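Local coordinates for protein spermidine N(1)-acetyltransferase (Thermoplasma acidophilum, PDB 3NE7) that transfers an acetyl group from acetyl-CoA to polyamines such as spermidine, releasing CoA and limiting polyamine toxicity, at residues 22-27 with 91-96; 63-68 with 77-82. All coordinates share one frame; numbering follows the deposited sequence.

Interaction 1: 22-27 with 91-96; sequences ESWKWT and RLYLKP. With COA (coenzyme A), chain C; SO4 (sulfate ion), chain F.
Ser23 OG donates to Leu94 O at 2.8 Å, from a position tilted off the carbonyl plane, and so ties helix 13-27 to the end of strand 86-94, the strand of the GNAT fold along which the pantetheine arm of CoA runs. With OG anti to the backbone N (chi1 -165°), the hydroxyl turns to the strand and also lies at the edge of the Tyr93 ring. The axes of helix 22-27 and strand 91-94 cross at 89°. Above Tyr93, the five-membered ring of Trp24 forms an offset stack, centroids 4.6 Å apart and planes inclined by 30°. The polar ends of this pair point to other partners: Trp24 NE1 is hydrogen-bonded to Tyr45 OH, and Tyr93 OH to Tyr28 OH. Pro96 covers one face of Trp26, its CB 3.7 Å from the centroid of the five-membered ring in a CH-pi contact, while CD rests on Glu22 CG. The extended Glu22 chain carries OE1 to Lys95 NZ in a salt bridge whose hydrogen bond is weak. The strand backbone holds the cofactor with two hydrogen bonds: COA N4P donates to Leu92 O (2.8 Å), and Leu94 N to COA O9P (2.9 Å). Farther down the arm, the cofactor sulfur S1P lies 3.3 Å from Tyr93 OH.

Interaction 2: 63-68 with 77-82; sequences ILFLGA and FIELKI
Phe77 sets its ring beside that of Phe65, both side chains pointing the same way, and its CD2 meets Phe65 CE1 at 3.7 Å near the plane of the Phe65 ring. Its backbone partner is Gly67, in a non-hydrogen-bonded pair. At Ile78 the strands are joined by two bonds, Leu66 N to Ile78 O (2.8 Å) and Ile78 N to Leu66 O (3.0 Å). Ile78 CG2 sits between the backbone N and the carbonyl carbon, a branch placed to touch Leu66 CB at 3.8 Å. Segments 63-68 and 77-82 are the arms of an antiparallel beta hairpin in the central sheet of the GNAT fold; helices 13-27 and 47-58 pack on the side bearing Phe65, Phe77 and Glu79, helix 103-117 on that bearing Ile78 and Leu80. Glu79 lays its side chain over one face of Phe65: CG lies 3.9 Å from the ring centroid, 8° off the normal, and the carboxylate is stacked almost flat on the ring, the planes 7° apart. OE1 continues to a salt bridge with Arg91. Without the ring, as with an alanine here, the Glu79 carboxylate would probably lose the surface it stacks on and be freer to turn, with a gap left beside Phe77. Leu80 repeats the paired bonding with Leu64, its N reaching Leu64 O at 2.8 Å and 172°, and the two CB atoms face each other at 4.2 Å. Beyond it, Lys81 CG brushes Ile63 CD1 at 4.1 Å.

Strands 73-83 and 86-94 are neighbours in the sheet and successive in the chain, and through them the two interactions, with centres 15 Å apart, meet directly. Phe77 N lies 2.9 Å from Tyr93 O, a probable hydrogen bond, and Arg91 NH2 reaches Glu79 OE1 in a salt bridge of 3.0 Å. Arg91, on the strand of interaction 1, thus reaches into interaction 2: NH2 also pairs with Glu53, while NE and NH1 make weak bonds to a sulfate probably taken from the crystallisation liquor. On the opposite side of the sheet, Leu92 CD1 packs against Phe77 O at 3.5 Å. The hairpin of interaction 2 therefore flanks the strand that, in interaction 1, holds the cofactor.

Interaction 1: 22-27 with 91-96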
# COMPACT_ATOMS: atom_id res chain seq x y z
N GLU A 22 -9.19 -7.45 5.62
CA GLU A 22 -10.49 -6.76 5.56
C GLU A 22 -10.58 -5.83 4.33
O GLU A 22 -11.58 -5.80 3.65
CB GLU A 22 -10.80 -6.04 6.89
CG GLU A 22 -11.99 -5.12 6.84
CD GLU A 22 -12.39 -4.51 8.19
OE1 GLU A 22 -11.62 -4.63 9.18
OE2 GLU A 22 -13.49 -3.90 8.24
N SER A 23 -9.49 -5.13 4.01
CA SER A 23 -9.47 -4.24 2.85
C SER A 23 -9.58 -5.03 1.56
O SER A 23 -10.35 -4.70 0.67
CB SER A 23 -8.22 -3.38 2.89
OG SER A 23 -8.29 -2.27 2.02
N TRP A 24 -8.83 -6.10 1.45
CA TRP A 24 -8.90 -6.96 0.26
C TRP A 24 -10.32 -7.48 -0.02
O TRP A 24 -10.79 -7.45 -1.16
CB TRP A 24 -7.96 -8.16 0.41
CG TRP A 24 -6.66 -7.98 -0.30
CD1 TRP A 24 -5.62 -7.21 0.09
CD2 TRP A 24 -6.26 -8.61 -1.53
NE1 TRP A 24 -4.58 -7.31 -0.83
CE2 TRP A 24 -4.96 -8.16 -1.83
CE3 TRP A 24 -6.89 -9.52 -2.40
CZ2 TRP A 24 -4.26 -8.58 -2.97
CZ3 TRP A 24 -6.20 -9.94 -3.53
CH2 TRP A 24 -4.89 -9.48 -3.81
N LYS A 25 -11.00 -7.96 1.01
CA LYS A 25 -12.33 -8.55 0.81
C LYS A 25 -13.29 -7.51 0.28
O LYS A 25 -14.12 -7.80 -0.55
CB LYS A 25 -12.89 -9.16 2.11
CG LYS A 25 -12.24 -10.48 2.52
CD LYS A 25 -12.83 -11.01 3.83
CE LYS A 25 -12.75 -12.55 3.92
NZ LYS A 25 -12.99 -13.10 5.31
N TRP A 26 -13.17 -6.28 0.76
CA TRP A 26 -14.00 -5.19 0.29
C TRP A 26 -13.61 -4.72 -1.10
O TRP A 26 -14.46 -4.53 -1.96
CB TRP A 26 -13.84 -4.04 1.30
CG TRP A 26 -14.66 -2.86 1.04
CD1 TRP A 26 -16.01 -2.75 1.24
CD2 TRP A 26 -14.21 -1.59 0.60
NE1 TRP A 26 -16.43 -1.47 0.92
CE2 TRP A 26 -15.34 -0.73 0.54
CE3 TRP A 26 -12.96 -1.07 0.25
CZ2 TRP A 26 -15.26 0.59 0.10
CZ3 TRP A 26 -12.87 0.26 -0.15
CH2 TRP A 26 -14.04 1.08 -0.23
N THR A 27 -12.32 -4.49 -1.30
CA THR A 27 -11.81 -3.92 -2.55
C THR A 27 -12.11 -4.84 -3.76
O THR A 27 -12.48 -4.37 -4.84
CB THR A 27 -10.26 -3.74 -2.44
OG1 THR A 27 -9.97 -2.86 -1.36
CG2 THR A 27 -9.66 -3.19 -3.71
N ARG A 91 1.62 -1.77 -2.21
CA ARG A 91 0.40 -1.94 -1.41
C ARG A 91 -0.01 -0.62 -0.74
O ARG A 91 0.84 0.11 -0.25
CB ARG A 91 0.64 -2.96 -0.33
CG ARG A 91 0.90 -4.35 -0.85
CD ARG A 91 1.32 -5.28 0.25
NE ARG A 91 1.50 -6.63 -0.28
CZ ARG A 91 2.28 -7.58 0.23
NH1 ARG A 91 2.30 -8.77 -0.36
NH2 ARG A 91 3.06 -7.38 1.29
N LEU A 92 -1.31 -0.36 -0.76
CA LEU A 92 -1.90 0.74 -0.07
C LEU A 92 -3.34 0.31 0.21
O LEU A 92 -4.16 0.22 -0.70
CB LEU A 92 -1.86 1.98 -0.96
CG LEU A 92 -2.49 3.28 -0.46
CD1 LEU A 92 -2.01 3.66 0.93
CD2 LEU A 92 -2.26 4.41 -1.48
N TYR A 93 -3.63 0.03 1.48
CA TYR A 93 -4.91 -0.51 1.87
C TYR A 93 -5.31 0.14 3.18
O TYR A 93 -4.48 0.25 4.11
CB TYR A 93 -4.84 -2.06 2.03
CG TYR A 93 -4.61 -2.81 0.72
CD1 TYR A 93 -5.66 -3.10 -0.14
CD2 TYR A 93 -3.33 -3.17 0.31
CE1 TYR A 93 -5.44 -3.75 -1.36
CE2 TYR A 93 -3.11 -3.84 -0.91
CZ TYR A 93 -4.16 -4.11 -1.73
OH TYR A 93 -3.94 -4.73 -2.95
N LEU A 94 -6.59 0.53 3.27
CA LEU A 94 -7.17 1.05 4.50
C LEU A 94 -8.31 0.14 4.89
O LEU A 94 -8.89 -0.46 4.02
CB LEU A 94 -7.75 2.45 4.28
CG LEU A 94 -6.86 3.57 3.72
CD1 LEU A 94 -7.65 4.92 3.72
CD2 LEU A 94 -5.58 3.72 4.51
N LYS A 95 -8.66 0.08 6.18
CA LYS A 95 -9.92 -0.54 6.58
C LYS A 95 -11.06 0.25 5.94
O LYS A 95 -11.07 1.45 6.03
CB LYS A 95 -10.13 -0.44 8.09
CG LYS A 95 -9.35 -1.41 8.92
CD LYS A 95 -9.73 -1.34 10.43
CE LYS A 95 -11.22 -1.48 10.64
NZ LYS A 95 -11.49 -2.38 11.77
N PRO A 96 -12.03 -0.43 5.33
CA PRO A 96 -13.07 0.16 4.50
C PRO A 96 -13.78 1.39 5.15
O PRO A 96 -13.99 2.37 4.49
CB PRO A 96 -14.02 -1.03 4.27
CG PRO A 96 -13.14 -2.18 4.25
CD PRO A 96 -12.06 -1.91 5.25
N1A COA C . -15.80 4.58 -2.32
C2A COA C . -15.56 5.05 -3.56
N3A COA C . -14.47 5.80 -3.86
C4A COA C . -13.57 6.10 -2.88
C5A COA C . -13.83 5.59 -1.51
C6A COA C . -14.96 4.84 -1.28
N6A COA C . -15.21 4.37 -0.04
N7A COA C . -12.81 6.00 -0.75
C8A COA C . -11.97 6.72 -1.53
N9A COA C . -12.41 6.79 -2.80
C1B COA C . -11.69 7.45 -3.91
C2B COA C . -12.54 8.41 -4.74
O2B COA C . -12.00 8.49 -6.07
C3B COA C . -12.40 9.67 -3.90
O3B COA C . -12.64 10.88 -4.55
P3B COA C . -14.09 11.58 -4.52
O7A COA C . -14.14 12.46 -3.27
O8A COA C . -15.10 10.48 -4.56
O9A COA C . -14.02 12.37 -5.77
C4B COA C . -10.98 9.61 -3.39
O4B COA C . -10.61 8.23 -3.39
C5B COA C . -10.86 10.20 -1.98
O5B COA C . -9.47 10.29 -1.65
P1A COA C . -8.92 9.95 -0.21
O1A COA C . -9.94 10.29 0.84
O2A COA C . -7.58 10.60 -0.20
O3A COA C . -8.77 8.36 -0.34
P2A COA C . -8.50 7.28 0.83
O4A COA C . -9.76 6.41 0.92
O5A COA C . -8.02 7.99 2.10
O6A COA C . -7.36 6.33 0.24
CBP COA C . -7.44 4.24 -1.01
CCP COA C . -7.54 5.74 -1.08
CDP COA C . -7.42 3.64 -2.43
CEP COA C . -6.15 3.89 -0.33
CAP COA C . -8.55 3.69 -0.10
OAP COA C . -9.81 4.15 -0.57
C9P COA C . -8.49 2.17 -0.02
O9P COA C . -7.80 1.63 0.83
N8P COA C . -9.16 1.48 -0.93
C7P COA C . -9.25 0.02 -1.03
C6P COA C . -7.91 -0.63 -1.45
C5P COA C . -7.38 -0.11 -2.78
O5P COA C . -8.13 0.05 -3.75
N4P COA C . -6.08 0.15 -2.78
C3P COA C . -5.16 0.70 -3.77
C2P COA C . -5.08 -0.24 -4.96
S1P COA C . -4.30 -1.79 -4.50
S SO4 F . 0.13 -8.18 -3.56
O1 SO4 F . 0.49 -9.49 -3.05
O2 SO4 F . -0.34 -8.41 -4.91
O3 SO4 F . -0.88 -7.50 -2.71
O4 SO4 F . 1.29 -7.30 -3.55

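Interaction 2: 63-68 with 77-82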
# COMPACT_ATOMS: atom_id res chain seq x y z
N ILE A 63 12.77 -1.69 1.11
CA ILE A 63 11.36 -1.60 1.38
C ILE A 63 11.10 -0.38 2.29
O ILE A 63 11.89 -0.06 3.17
CB ILE A 63 10.83 -2.87 2.07
CG1 ILE A 63 11.00 -4.11 1.17
CG2 ILE A 63 9.36 -2.69 2.48
CD1 ILE A 63 10.00 -4.27 0.05
N LEU A 64 10.00 0.32 2.05
CA LEU A 64 9.48 1.31 2.98
C LEU A 64 8.07 0.87 3.35
O LEU A 64 7.26 0.69 2.44
CB LEU A 64 9.38 2.70 2.33
CG LEU A 64 8.82 3.76 3.32
CD1 LEU A 64 9.79 4.03 4.48
CD2 LEU A 64 8.47 5.03 2.60
N PHE A 65 7.78 0.71 4.64
CA PHE A 65 6.52 0.11 5.07
C PHE A 65 5.92 0.96 6.20
O PHE A 65 6.42 0.95 7.32
CB PHE A 65 6.79 -1.31 5.55
CG PHE A 65 5.65 -2.27 5.35
CD1 PHE A 65 4.32 -1.83 5.19
CD2 PHE A 65 5.89 -3.63 5.33
CE1 PHE A 65 3.29 -2.73 5.01
CE2 PHE A 65 4.87 -4.54 5.13
CZ PHE A 65 3.57 -4.10 4.97
N LEU A 66 4.89 1.75 5.89
CA LEU A 66 4.34 2.70 6.87
C LEU A 66 2.92 2.32 7.20
O LEU A 66 2.21 1.73 6.38
CB LEU A 66 4.35 4.15 6.36
CG LEU A 66 5.63 4.84 5.83
CD1 LEU A 66 5.29 6.19 5.22
CD2 LEU A 66 6.73 5.01 6.90
N GLY A 67 2.51 2.67 8.42
CA GLY A 67 1.14 2.58 8.87
C GLY A 67 0.51 3.87 9.36
O GLY A 67 1.18 4.84 9.82
N ALA A 68 -0.81 3.87 9.23
CA ALA A 68 -1.68 4.91 9.71
C ALA A 68 -2.32 4.34 10.95
O ALA A 68 -2.95 3.31 10.89
CB ALA A 68 -2.77 5.24 8.65
N PHE A 77 -2.20 0.97 5.68
CA PHE A 77 -0.80 0.94 5.42
C PHE A 77 -0.42 1.17 3.96
O PHE A 77 -1.23 1.01 3.05
CB PHE A 77 -0.23 -0.41 5.89
CG PHE A 77 -0.84 -1.61 5.19
CD1 PHE A 77 -1.98 -2.22 5.68
CD2 PHE A 77 -0.28 -2.11 4.05
CE1 PHE A 77 -2.54 -3.32 5.05
CE2 PHE A 77 -0.84 -3.22 3.41
CZ PHE A 77 -1.97 -3.81 3.92
N ILE A 78 0.86 1.50 3.76
CA ILE A 78 1.44 1.67 2.46
C ILE A 78 2.80 0.99 2.49
O ILE A 78 3.52 1.02 3.51
CB ILE A 78 1.58 3.19 2.08
CG1 ILE A 78 1.92 3.34 0.60
CG2 ILE A 78 2.61 3.87 2.99
CD1 ILE A 78 1.99 4.85 0.10
N GLU A 79 3.13 0.34 1.37
CA GLU A 79 4.38 -0.33 1.23
C GLU A 79 4.97 -0.08 -0.14
O GLU A 79 4.31 -0.28 -1.14
CB GLU A 79 4.20 -1.84 1.43
CG GLU A 79 5.51 -2.61 1.43
CD GLU A 79 5.31 -4.13 1.50
OE1 GLU A 79 4.14 -4.60 1.45
OE2 GLU A 79 6.34 -4.87 1.62
N LEU A 80 6.23 0.34 -0.13
CA LEU A 80 6.99 0.64 -1.33
C LEU A 80 8.22 -0.26 -1.42
O LEU A 80 8.79 -0.67 -0.40
CB LEU A 80 7.45 2.12 -1.31
CG LEU A 80 6.40 3.17 -1.74
CD1 LEU A 80 5.30 3.32 -0.77
CD2 LEU A 80 7.11 4.49 -1.90
N LYS A 81 8.61 -0.54 -2.66
CA LYS A 81 9.76 -1.33 -2.99
C LYS A 81 10.63 -0.41 -3.83
O LYS A 81 10.13 0.21 -4.79
CB LYS A 81 9.37 -2.56 -3.80
CG LYS A 81 10.52 -3.55 -4.00
CD LYS A 81 10.01 -4.91 -4.42
CE LYS A 81 11.03 -5.95 -4.24
NZ LYS A 81 10.73 -7.10 -5.14
N ILE A 82 11.89 -0.29 -3.45
CA ILE A 82 12.83 0.60 -4.13
C ILE A 82 13.81 -0.28 -4.85
O ILE A 82 14.37 -1.17 -4.24
CB ILE A 82 13.69 1.43 -3.14
CG1 ILE A 82 12.88 2.23 -2.09
CG2 ILE A 82 14.56 2.40 -3.92
CD1 ILE A 82 11.40 1.88 -1.87